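Side-chain contact in mannan endo-1,6-alpha-mannosidase (Chaetomium thermophilum, PDB 6RY0), which probably cleaves alpha-1,6-mannosidic linkages in unbranched mannans as a family 76 glycoside hydrolase and is thought to act in the transfer of GPI-anchored glycoproteins into the fungal cell wall: residues K194-N199 with V232-H237. Numbering follows the deposited sequence.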
loop_
_atom_site.group_PDB
_atom_site.type_symbol
_atom_site.label_atom_id
_atom_site.label_comp_id
_atom_site.label_asym_id
_atom_site.label_seq_id
_atom_site.Cartn_x
_atom_site.Cartn_y
_atom_site.Cartn_z
ATOM N N LYS A 194 13.823 -6.958 11.564
ATOM C CA LYS A 194 13.730 -7.163 10.119
ATOM C C LYS A 194 12.344 -7.722 9.859
ATOM O O LYS A 194 12.036 -8.849 10.231
ATOM C CB LYS A 194 14.825 -8.090 9.608
ATOM C CG LYS A 194 16.208 -7.438 9.597
ATOM C CD LYS A 194 17.292 -8.205 8.897
ATOM C CE LYS A 194 18.472 -7.294 8.658
ATOM N NZ LYS A 194 19.550 -7.938 7.837
ATOM N N ASN A 195 11.486 -6.898 9.282
ATOM C CA ASN A 195 10.107 -7.251 9.188
ATOM C C ASN A 195 9.647 -7.466 7.765
ATOM O O ASN A 195 10.271 -7.056 6.789
ATOM C CB ASN A 195 9.223 -6.286 9.935
ATOM C CG ASN A 195 9.291 -4.887 9.453
ATOM O OD1 ASN A 195 10.056 -4.517 8.554
ATOM N ND2 ASN A 195 8.464 -4.057 10.054
ATOM N N THR A 196 8.528 -8.167 7.654
ATOM C CA THR A 196 7.983 -8.460 6.354
ATOM C C THR A 196 7.662 -7.213 5.578
ATOM O O THR A 196 8.010 -7.137 4.397
ATOM C CB THR A 196 6.775 -9.375 6.486
ATOM O OG1 THR A 196 7.245 -10.553 7.125
ATOM C CG2 THR A 196 6.167 -9.668 5.137
ATOM N N ILE A 197 6.985 -6.247 6.186
ATOM C CA ILE A 197 6.440 -5.160 5.383
ATOM C C ILE A 197 7.552 -4.349 4.695
ATOM O O ILE A 197 7.392 -3.950 3.535
ATOM C CB ILE A 197 5.459 -4.272 6.168
ATOM C CG1 ILE A 197 4.776 -3.265 5.239
ATOM C CG2 ILE A 197 6.131 -3.572 7.364
ATOM C CD1 ILE A 197 3.939 -3.863 4.225
ATOM N N ALA A 198 8.669 -4.072 5.372
ATOM C CA ALA A 198 9.742 -3.333 4.716
ATOM C C ALA A 198 10.213 -4.069 3.464
ATOM O O ALA A 198 10.426 -3.496 2.393
ATOM C CB ALA A 198 10.933 -3.168 5.689
ATOM N N ASN A 199 10.413 -5.370 3.633
ATOM C CA ASN A 199 10.896 -6.205 2.548
ATOM C C ASN A 199 9.852 -6.371 1.453
ATOM O O ASN A 199 10.193 -6.397 0.277
ATOM C CB ASN A 199 11.382 -7.532 3.149
ATOM C CG ASN A 199 12.677 -7.324 3.863
ATOM O OD1 ASN A 199 13.724 -7.212 3.202
ATOM N ND2 ASN A 199 12.643 -7.195 5.190
ATOM N N VAL A 232 13.905 -17.131 5.441
ATOM C CA VAL A 232 13.871 -16.765 6.848
ATOM C C VAL A 232 12.588 -17.284 7.506
ATOM O O VAL A 232 12.483 -17.317 8.722
ATOM C CB VAL A 232 14.016 -15.224 7.020
ATOM C CG1 VAL A 232 12.783 -14.489 6.543
ATOM C CG2 VAL A 232 14.379 -14.828 8.426
ATOM N N GLY A 233 11.592 -17.707 6.716
ATOM C CA GLY A 233 10.403 -18.312 7.263
ATOM C C GLY A 233 9.316 -17.328 7.628
ATOM O O GLY A 233 8.347 -17.701 8.279
ATOM N N TYR A 234 9.421 -16.089 7.157
ATOM C CA TYR A 234 8.318 -15.154 7.299
ATOM C C TYR A 234 7.155 -15.583 6.412
ATOM O O TYR A 234 6.005 -15.261 6.723
ATOM C CB TYR A 234 8.720 -13.713 7.035
ATOM C CG TYR A 234 9.753 -13.120 7.964
ATOM C CD1 TYR A 234 10.249 -13.779 9.097
ATOM C CD2 TYR A 234 10.287 -11.896 7.670
ATOM C CE1 TYR A 234 11.229 -13.209 9.873
ATOM C CE2 TYR A 234 11.281 -11.320 8.433
ATOM C CZ TYR A 234 11.764 -11.977 9.544
ATOM O OH TYR A 234 12.804 -11.474 10.310
ATOM N N ILE A 235 7.433 -16.269 5.308
ATOM C CA ILE A 235 6.432 -17.000 4.552
ATOM C C ILE A 235 6.497 -18.428 5.062
ATOM O O ILE A 235 7.546 -19.062 4.999
ATOM C CB ILE A 235 6.698 -16.974 3.060
ATOM C CG1 ILE A 235 6.788 -15.545 2.530
ATOM C CG2 ILE A 235 5.628 -17.790 2.335
ATOM C CD1 ILE A 235 7.335 -15.471 1.106
ATOM N N ASP A 236 5.363 -18.935 5.563
ATOM C CA ASP A 236 5.323 -20.294 6.094
ATOM C C ASP A 236 5.469 -21.286 4.947
ATOM O O ASP A 236 4.681 -21.248 3.994
ATOM C CB ASP A 236 4.005 -20.489 6.857
ATOM C CG ASP A 236 4.006 -21.760 7.647
ATOM O OD1 ASP A 236 3.994 -22.860 7.045
ATOM O OD2 ASP A 236 4.019 -21.699 8.888
ATOM N N HIS A 237 6.440 -22.191 5.028
ATOM C CA HIS A 237 6.701 -23.106 3.935
ATOM C C HIS A 237 5.604 -24.134 3.740
ATOM O O HIS A 237 5.536 -24.735 2.682
ATOM C CB HIS A 237 8.003 -23.870 4.184
ATOM C CG HIS A 237 9.219 -23.018 4.134
ATOM N ND1 HIS A 237 10.472 -23.542 3.893
ATOM C CD2 HIS A 237 9.386 -21.677 4.245
ATOM C CE1 HIS A 237 11.355 -22.557 3.870
ATOM N NE2 HIS A 237 10.731 -21.422 4.098
#
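Tyr234 lays its ring along the backbone where strand 193-195 turns into helix 196-213, and its OH gives a weak hydrogen bond to Lys194 O at 2.7 Å. A chi1 of -62° sets CG beside the backbone N and sends the long, rigid phenol toward that carbonyl, whose O also lies 3.1 Å from Tyr234 CE2. Thr196 slides past in the opposite direction, its OG1 lying obliquely 3.4 Å from Tyr234 CD2; that hydroxyl is hydrogen-bonded to Tyr243 O, so its contact with the ring is van der Waals. Val232 CG1, from the tyrosine's own segment, packs over the centre of one ring face. Lys194 adds CB near the OH before its extended chain leads NZ away to Thr175 O and a salt bridge with Asp173. Within its own segment the helix start is secured by Asn195, the N-cap, which accepts a weak bond from Ala198 N through OD1, and by Asn199 ND2, which donates to Asn195 O. Gly233 ends helix 216-231 in a Schellman motif; at its phi of 88° a CB would jam against Val232 O. A leucine in place of Tyr234 would probably leave Lys194 O without this donor. The chemistry implies a buried, mixed joint between capped helix start and loop, its other polar ends satisfied outside.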